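Local coordinates for NanS-p (Escherichia phage vB_EcoP_24B, PDB 6YP6), which is a conserved carbohydrate esterase of a Shiga toxin-encoding phage, and this chain probably serves in carbohydrate binding, at residues E30-A35 against P206-S211; S97-G102 against N112-F117. All coordinates share one frame; numbering follows the deposited sequence.

How the contacts relate
Contacts 1 and 2 lie on opposite sides of the centre of the chain, their own centres about 30 Å apart and their nearest atoms about 11 Å apart. Along the sequence, residues 30-35 come first, then both segments of contact 2, and finally residues 206-211, so contact 1 joins parts near the two ends of the chain whereas contact 2 closes a short local excursion. Contact 1 belongs to the antiparallel sheet containing strands 28-33, 41-46 and 207-216, contact 2 to the end of the other sheet, where strand 88-95 runs into the connection to its neighbour 113-121. Val207 and Ile209 touch strand 88-95, linking the two sheets in a beta-sandwich.

Contact 1: E30-A35 against P206-S211; sequences EVVSDA and PVLIDS
Leu208 reaches toward Val32 and Asp34 with a single methyl group, CD2, which meets an apolar branch of the first and a carboxylate oxygen of the second. The alpha carbons of Val32 and Leu208 are 8.6 Å apart, because the two strands are not direct neighbours, and the side chains cross at about a right angle. Val32 points CG2 at the leucine from the position between its backbone N and carbonyl carbon (chi1 -65°), and CG2 comes within 4.2 Å of Leu208 CD2. CG1 is turned away from this meeting. Asp34, two residues further on and therefore on the same side of its chain, places its carboxylate beside the same methyl: OD2 is 3.6 Å from Leu208 CD2, which lies clearly off the carboxylate plane. This is van der Waals contact only, and the charge is answered by other residues. OD2 forms a salt bridge with Lys78, while OD1 accepts hydrogen bonds from the backbone N of Glu36 and from NE1 of Trp152, so both oxygens are held and the rotation of the group is fixed. Leu208 also packs on Trp152, which thus both lines the leucine and steadies the aspartate. Strand 41-46 pairs with strand 28-33 through Val32 and Ala42 and with strand 207-216 through Val207 and Leu45. The contact therefore spans one intervening strand on a face of the antiparallel sheet, close to the classic beta bulge that Asp210 and Ser211 form opposite Arg76 of strand 71-79.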
ATOM      1  N   GLU A  30       1.038   0.348 -17.868  1.00 11.80           N
ATOM      2  CA  GLU A  30       0.304  -0.007 -19.076  1.00 11.98           C
ATOM      3  C   GLU A  30      -1.075  -0.513 -18.684  1.00 10.99           C
ATOM      4  O   GLU A  30      -1.183  -1.500 -17.955  1.00 10.46           O
ATOM      5  CB  GLU A  30       1.039  -1.101 -19.851  1.00 13.75           C
ATOM      6  CG  GLU A  30       0.365  -1.435 -21.171  1.00 15.28           C
ATOM      7  CD  GLU A  30       0.864  -2.714 -21.813  1.00 17.45           C
ATOM      8  OE1 GLU A  30       1.770  -3.367 -21.262  1.00 18.32           O
ATOM      9  OE2 GLU A  30       0.344  -3.077 -22.891  1.00 18.70           O
ATOM     10  N   VAL A  31      -2.126   0.138 -19.180  1.00 11.33           N
ATOM     11  CA  VAL A  31      -3.475  -0.362 -18.944  1.00 11.85           C
ATOM     12  C   VAL A  31      -3.682  -1.591 -19.816  1.00 11.82           C
ATOM     13  O   VAL A  31      -3.462  -1.553 -21.032  1.00 12.99           O
ATOM     14  CB  VAL A  31      -4.518   0.729 -19.221  1.00 12.82           C
ATOM     15  CG1 VAL A  31      -5.919   0.183 -18.993  1.00 13.34           C
ATOM     16  CG2 VAL A  31      -4.268   1.939 -18.334  1.00 13.54           C
ATOM     17  N   VAL A  32      -4.094  -2.692 -19.191  1.00 11.57           N
ATOM     18  CA  VAL A  32      -4.180  -3.985 -19.850  1.00 12.31           C
ATOM     19  C   VAL A  32      -5.549  -4.589 -19.598  1.00 12.81           C
ATOM     20  O   VAL A  32      -6.287  -4.168 -18.709  1.00 12.96           O
ATOM     21  CB  VAL A  32      -3.092  -4.970 -19.375  1.00 13.01           C
ATOM     22  CG1 VAL A  32      -1.724  -4.466 -19.775  1.00 13.65           C
ATOM     23  CG2 VAL A  32      -3.180  -5.203 -17.868  1.00 13.15           C
ATOM     24  N   SER A  33      -5.863  -5.609 -20.391  1.00 13.46           N
ATOM     25  CA  SER A  33      -7.048  -6.423 -20.176  1.00 14.25           C
ATOM     26  C   SER A  33      -6.719  -7.583 -19.245  1.00 14.06           C
ATOM     27  O   SER A  33      -5.688  -8.244 -19.400  1.00 15.68           O
ATOM     28  CB  SER A  33      -7.557  -6.972 -21.507  1.00 16.06           C
ATOM     29  OG  SER A  33      -7.973  -5.923 -22.348  1.00 18.37           O
ATOM     30  N   ASP A  34      -7.594  -7.808 -18.270  1.00 12.95           N
ATOM     31  CA  ASP A  34      -7.511  -8.976 -17.399  1.00 12.65           C
ATOM     32  C   ASP A  34      -8.945  -9.349 -17.070  1.00 13.20           C
ATOM     33  O   ASP A  34      -9.684  -8.523 -16.529  1.00 13.12           O
ATOM     34  CB  ASP A  34      -6.715  -8.684 -16.120  1.00 12.43           C
ATOM     35  CG  ASP A  34      -6.455  -9.941 -15.294  1.00 12.48           C
ATOM     36  OD1 ASP A  34      -7.426 -10.530 -14.769  1.00 12.55           O
ATOM     37  OD2 ASP A  34      -5.275 -10.350 -15.175  1.00 13.18           O
ATOM     38  N   ALA A  35      -9.344 -10.577 -17.409  1.00 14.03           N
ATOM     39  CA  ALA A  35     -10.749 -10.947 -17.288  1.00 15.19           C
ATOM     40  C   ALA A  35     -11.261 -10.842 -15.859  1.00 14.72           C
ATOM     41  O   ALA A  35     -12.473 -10.686 -15.653  1.00 15.91           O
ATOM     42  CB  ALA A  35     -10.961 -12.358 -17.835  1.00 16.34           C
ATOM     43  N   PRO A 206       6.606  -7.916 -11.568  1.00  7.84           N
ATOM     44  CA  PRO A 206       5.560  -7.134 -12.238  1.00  8.73           C
ATOM     45  C   PRO A 206       4.261  -7.284 -11.455  1.00  8.34           C
ATOM     46  O   PRO A 206       3.959  -8.360 -10.929  1.00  8.59           O
ATOM     47  CB  PRO A 206       5.476  -7.767 -13.628  1.00  9.56           C
ATOM     48  CG  PRO A 206       6.820  -8.406 -13.818  1.00  9.79           C
ATOM     49  CD  PRO A 206       7.184  -8.932 -12.463  1.00  8.86           C
ATOM     50  N   VAL A 207       3.487  -6.204 -11.365  1.00  8.13           N
ATOM     51  CA  VAL A 207       2.238  -6.223 -10.609  1.00  8.09           C
ATOM     52  C   VAL A 207       1.132  -5.570 -11.421  1.00  7.67           C
ATOM     53  O   VAL A 207       1.350  -4.559 -12.100  1.00  8.58           O
ATOM     54  CB  VAL A 207       2.408  -5.575  -9.212  1.00  8.90           C
ATOM     55  CG1 VAL A 207       2.682  -4.082  -9.289  1.00  9.98           C
ATOM     56  CG2 VAL A 207       1.196  -5.852  -8.306  1.00  9.12           C
ATOM     57  N   LEU A 208      -0.060  -6.153 -11.334  1.00  7.70           N
ATOM     58  CA  LEU A 208      -1.271  -5.590 -11.906  1.00  8.20           C
ATOM     59  C   LEU A 208      -2.093  -5.000 -10.769  1.00  7.86           C
ATOM     60  O   LEU A 208      -2.346  -5.668  -9.761  1.00  8.92           O
ATOM     61  CB  LEU A 208      -2.093  -6.652 -12.633  1.00  9.28           C
ATOM     62  CG  LEU A 208      -1.724  -6.901 -14.093  1.00 12.85           C
ATOM     63  CD1 LEU A 208      -0.315  -7.381 -14.236  1.00 14.34           C
ATOM     64  CD2 LEU A 208      -2.705  -7.894 -14.693  1.00 13.67           C
ATOM     65  N   ILE A 209      -2.511  -3.755 -10.932  1.00  7.68           N
ATOM     66  CA  ILE A 209      -3.338  -3.066  -9.951  1.00  7.90           C
ATOM     67  C   ILE A 209      -4.732  -2.883 -10.529  1.00  8.14           C
ATOM     68  O   ILE A 209      -4.893  -2.334 -11.623  1.00  8.98           O
ATOM     69  CB  ILE A 209      -2.730  -1.702  -9.569  1.00  9.48           C
ATOM     70  CG1 ILE A 209      -1.316  -1.846  -9.038  1.00 11.25           C
ATOM     71  CG2 ILE A 209      -3.658  -0.966  -8.601  1.00  9.49           C
ATOM     72  CD1 ILE A 209      -1.227  -2.565  -7.777  1.00 12.95           C
ATOM     73  N   ASP A 210      -5.736  -3.334  -9.789  1.00  7.69           N
ATOM     74  CA  ASP A 210      -7.139  -3.099 -10.117  1.00  8.44           C
ATOM     75  C   ASP A 210      -7.598  -1.760  -9.546  1.00  8.33           C
ATOM     76  O   ASP A 210      -8.209  -0.951 -10.250  1.00  9.14           O
ATOM     77  CB  ASP A 210      -7.965  -4.247  -9.521  1.00  9.12           C
ATOM     78  CG  ASP A 210      -9.348  -4.358 -10.109  1.00 11.03           C
ATOM     79  OD1 ASP A 210      -9.496  -4.153 -11.331  1.00 11.95           O
ATOM     80  OD2 ASP A 210     -10.284  -4.746  -9.371  1.00 11.36           O
ATOM     81  N   SER A 211      -7.301  -1.533  -8.269  1.00  8.08           N
ATOM     82  CA  SER A 211      -7.699  -0.317  -7.588  1.00  8.23           C
ATOM     83  C   SER A 211      -6.806  -0.093  -6.377  1.00  7.75           C
ATOM     84  O   SER A 211      -6.221  -1.030  -5.821  1.00  7.89           O
ATOM     85  CB  SER A 211      -9.157  -0.412  -7.137  1.00 10.00           C
ATOM     86  OG  SER A 211      -9.323  -1.470  -6.210  1.00 11.60           O
TER

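Contact 2: S97-G102 against N112-F117; sequences SSLPQG and NLLAAF
Extended backbone at Leu99 faces a segment that runs through Asn112 and turns a corner at Leu114, with Leu99 CA and Asn112 CA 7.8 Å apart and no hydrogen bond between the two. Leu99 alone carries its side of the contact, and its two methyl groups divide the work. CD1 sits over the face of the Asn112 amide, almost directly above the carbon: it is 3.8 Å from Asn112 CG, 3.9 Å from OD1 and 4.0 Å from ND2, so neither end of the amide is preferred. Asn112 offers that face with CG anti to its carbonyl carbon (chi1 -61°). The other methyl meets Leu114 tip to tip, CD2 of Leu99 lying 4.3 Å from CD2 of Leu114. Although the Leu114 side chain does not leave its backbone straight toward the loop, with CD1 anti to CA (chi2 -179°), CD2 splays toward Leu99. Leu67 of helix 64-69 touches both Leu99 and Leu114, joining the helix to this apolar cluster. Backbone bonds of Asn112 to Val96 and of Leu114 to Trp94 align the second segment with the end of strand 88-95, so the contact folds the connection between strands 88-95 and 113-121 back onto the start of the latter.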
ATOM      1  N   SER A  97       2.287  15.026   8.199  1.00  9.52           N
ATOM      2  CA  SER A  97       3.004  16.180   8.730  1.00 10.82           C
ATOM      3  C   SER A  97       2.606  16.514  10.161  1.00 11.12           C
ATOM      4  O   SER A  97       3.314  17.281  10.815  1.00 12.30           O
ATOM      5  CB  SER A  97       2.758  17.402   7.846  1.00 12.71           C
ATOM      6  OG  SER A  97       1.377  17.674   7.771  1.00 13.57           O
ATOM      7  N   SER A  98       1.498  15.960  10.645  1.00 10.68           N
ATOM      8  CA  SER A  98       1.095  16.092  12.033  1.00 11.73           C
ATOM      9  C   SER A  98       0.141  14.952  12.342  1.00 11.48           C
ATOM     10  O   SER A  98      -0.420  14.323  11.441  1.00 10.95           O
ATOM     11  CB  SER A  98       0.415  17.442  12.301  1.00 13.26           C
ATOM     12  OG  SER A  98      -0.868  17.497  11.697  1.00 14.37           O
ATOM     13  N   LEU A  99      -0.013  14.683  13.621  1.00 12.20           N
ATOM     14  CA  LEU A  99      -1.081  13.855  14.148  1.00 12.14           C
ATOM     15  C   LEU A  99      -2.038  14.744  14.933  1.00 12.60           C
ATOM     16  O   LEU A  99      -1.673  15.849  15.346  1.00 13.73           O
ATOM     17  CB  LEU A  99      -0.519  12.764  15.063  1.00 12.40           C
ATOM     18  CG  LEU A  99       0.305  11.699  14.335  1.00 13.27           C
ATOM     19  CD1 LEU A  99       1.033  10.816  15.328  1.00 14.43           C
ATOM     20  CD2 LEU A  99      -0.580  10.856  13.431  1.00 13.68           C
ATOM     21  N   PRO A 100      -3.277  14.304  15.142  1.00 12.72           N
ATOM     22  CA  PRO A 100      -4.238  15.132  15.880  1.00 13.63           C
ATOM     23  C   PRO A 100      -3.750  15.430  17.292  1.00 14.29           C
ATOM     24  O   PRO A 100      -2.928  14.712  17.862  1.00 13.18           O
ATOM     25  CB  PRO A 100      -5.505  14.271  15.899  1.00 14.00           C
ATOM     26  CG  PRO A 100      -5.360  13.340  14.718  1.00 13.76           C
ATOM     27  CD  PRO A 100      -3.887  13.070  14.613  1.00 12.77           C
ATOM     28  N   GLN A 101      -4.275  16.510  17.864  1.00 16.06           N
ATOM     29  CA  GLN A 101      -3.905  16.866  19.229  1.00 17.43           C
ATOM     30  C   GLN A 101      -4.131  15.678  20.159  1.00 15.81           C
ATOM     31  O   GLN A 101      -5.186  15.042  20.133  1.00 15.45           O
ATOM     32  CB  GLN A 101      -4.722  18.067  19.719  1.00 20.46           C
ATOM     33  CG  GLN A 101      -4.646  18.323  21.239  1.00 23.03           C
ATOM     34  CD  GLN A 101      -3.224  18.490  21.751  1.00 24.71           C
ATOM     35  OE1 GLN A 101      -2.324  18.872  21.002  1.00 25.90           O
ATOM     36  NE2 GLN A 101      -3.015  18.202  23.035  1.00 24.87           N
ATOM     37  N   GLY A 102      -3.136  15.383  20.984  1.00 15.43           N
ATOM     38  CA  GLY A 102      -3.262  14.303  21.937  1.00 14.88           C
ATOM     39  C   GLY A 102      -3.053  12.920  21.370  1.00 13.77           C
ATOM     40  O   GLY A 102      -3.258  11.935  22.088  1.00 14.93           O
ATOM     41  N   ASN A 112       6.225   9.715  11.736  1.00 10.07           N
ATOM     42  CA  ASN A 112       4.814   9.374  11.832  1.00  9.62           C
ATOM     43  C   ASN A 112       4.271   9.027  10.455  1.00  9.11           C
ATOM     44  O   ASN A 112       4.221   9.889   9.565  1.00 10.21           O
ATOM     45  CB  ASN A 112       4.031  10.566  12.380  1.00 10.72           C
ATOM     46  CG  ASN A 112       4.480  10.983  13.762  1.00 11.98           C
ATOM     47  OD1 ASN A 112       4.817  10.153  14.605  1.00 12.56           O
ATOM     48  ND2 ASN A 112       4.455  12.287  14.006  1.00 13.03           N
ATOM     49  N   LEU A 113       3.863   7.770  10.286  1.00  8.28           N
ATOM     50  CA  LEU A 113       3.249   7.299   9.051  1.00  8.37           C
ATOM     51  C   LEU A 113       1.976   6.537   9.384  1.00  8.32           C
ATOM     52  O   LEU A 113       1.955   5.727  10.311  1.00  9.24           O
ATOM     53  CB  LEU A 113       4.170   6.362   8.241  1.00  8.71           C
ATOM     54  CG  LEU A 113       5.458   6.981   7.713  1.00  9.83           C
ATOM     55  CD1 LEU A 113       6.571   6.716   8.716  1.00 11.85           C
ATOM     56  CD2 LEU A 113       5.861   6.447   6.381  1.00 11.48           C
ATOM     57  N   LEU A 114       0.925   6.793   8.604  1.00  7.44           N
ATOM     58  CA  LEU A 114      -0.303   6.009   8.726  1.00  7.65           C
ATOM     59  C   LEU A 114      -0.237   4.729   7.909  1.00  7.85           C
ATOM     60  O   LEU A 114      -1.090   3.848   8.087  1.00  8.74           O
ATOM     61  CB  LEU A 114      -1.512   6.836   8.297  1.00  8.19           C
ATOM     62  CG  LEU A 114      -1.752   8.105   9.119  1.00  9.47           C
ATOM     63  CD1 LEU A 114      -2.997   8.799   8.598  1.00 10.37           C
ATOM     64  CD2 LEU A 114      -1.850   7.815  10.607  1.00 11.29           C
ATOM     65  N   ALA A 115       0.747   4.620   7.018  1.00  7.66           N
ATOM     66  CA  ALA A 115       1.009   3.393   6.286  1.00  7.74           C
ATOM     67  C   ALA A 115       2.504   3.269   6.079  1.00  6.92           C
ATOM     68  O   ALA A 115       3.166   4.245   5.727  1.00  6.81           O
ATOM     69  CB  ALA A 115       0.324   3.397   4.928  1.00  8.29           C
ATOM     70  N   ALA A 116       3.020   2.062   6.282  1.00  6.73           N
ATOM     71  CA  ALA A 116       4.410   1.734   5.955  1.00  7.00           C
ATOM     72  C   ALA A 116       4.459   0.227   5.731  1.00  6.75           C
ATOM     73  O   ALA A 116       5.084  -0.523   6.485  1.00  7.72           O
ATOM     74  CB  ALA A 116       5.379   2.189   7.036  1.00  7.78           C
ATOM     75  N   PHE A 117       3.710  -0.217   4.736  1.00  6.52           N
ATOM     76  CA  PHE A 117       3.386  -1.621   4.573  1.00  6.65           C
ATOM     77  C   PHE A 117       3.926  -2.120   3.246  1.00  7.01           C
ATOM     78  O   PHE A 117       3.724  -1.469   2.220  1.00  8.31           O
ATOM     79  CB  PHE A 117       1.864  -1.817   4.598  1.00  7.17           C
ATOM     80  CG  PHE A 117       1.181  -1.150   5.765  1.00  7.48           C
ATOM     81  CD1 PHE A 117       1.664  -1.305   7.045  1.00  7.87           C
ATOM     82  CD2 PHE A 117       0.079  -0.341   5.571  1.00  7.88           C
ATOM     83  CE1 PHE A 117       1.038  -0.671   8.130  1.00  8.69           C
ATOM     84  CE2 PHE A 117      -0.553   0.276   6.635  1.00  8.16           C
ATOM     85  CZ  PHE A 117      -0.073   0.117   7.908  1.00  8.45           C
TER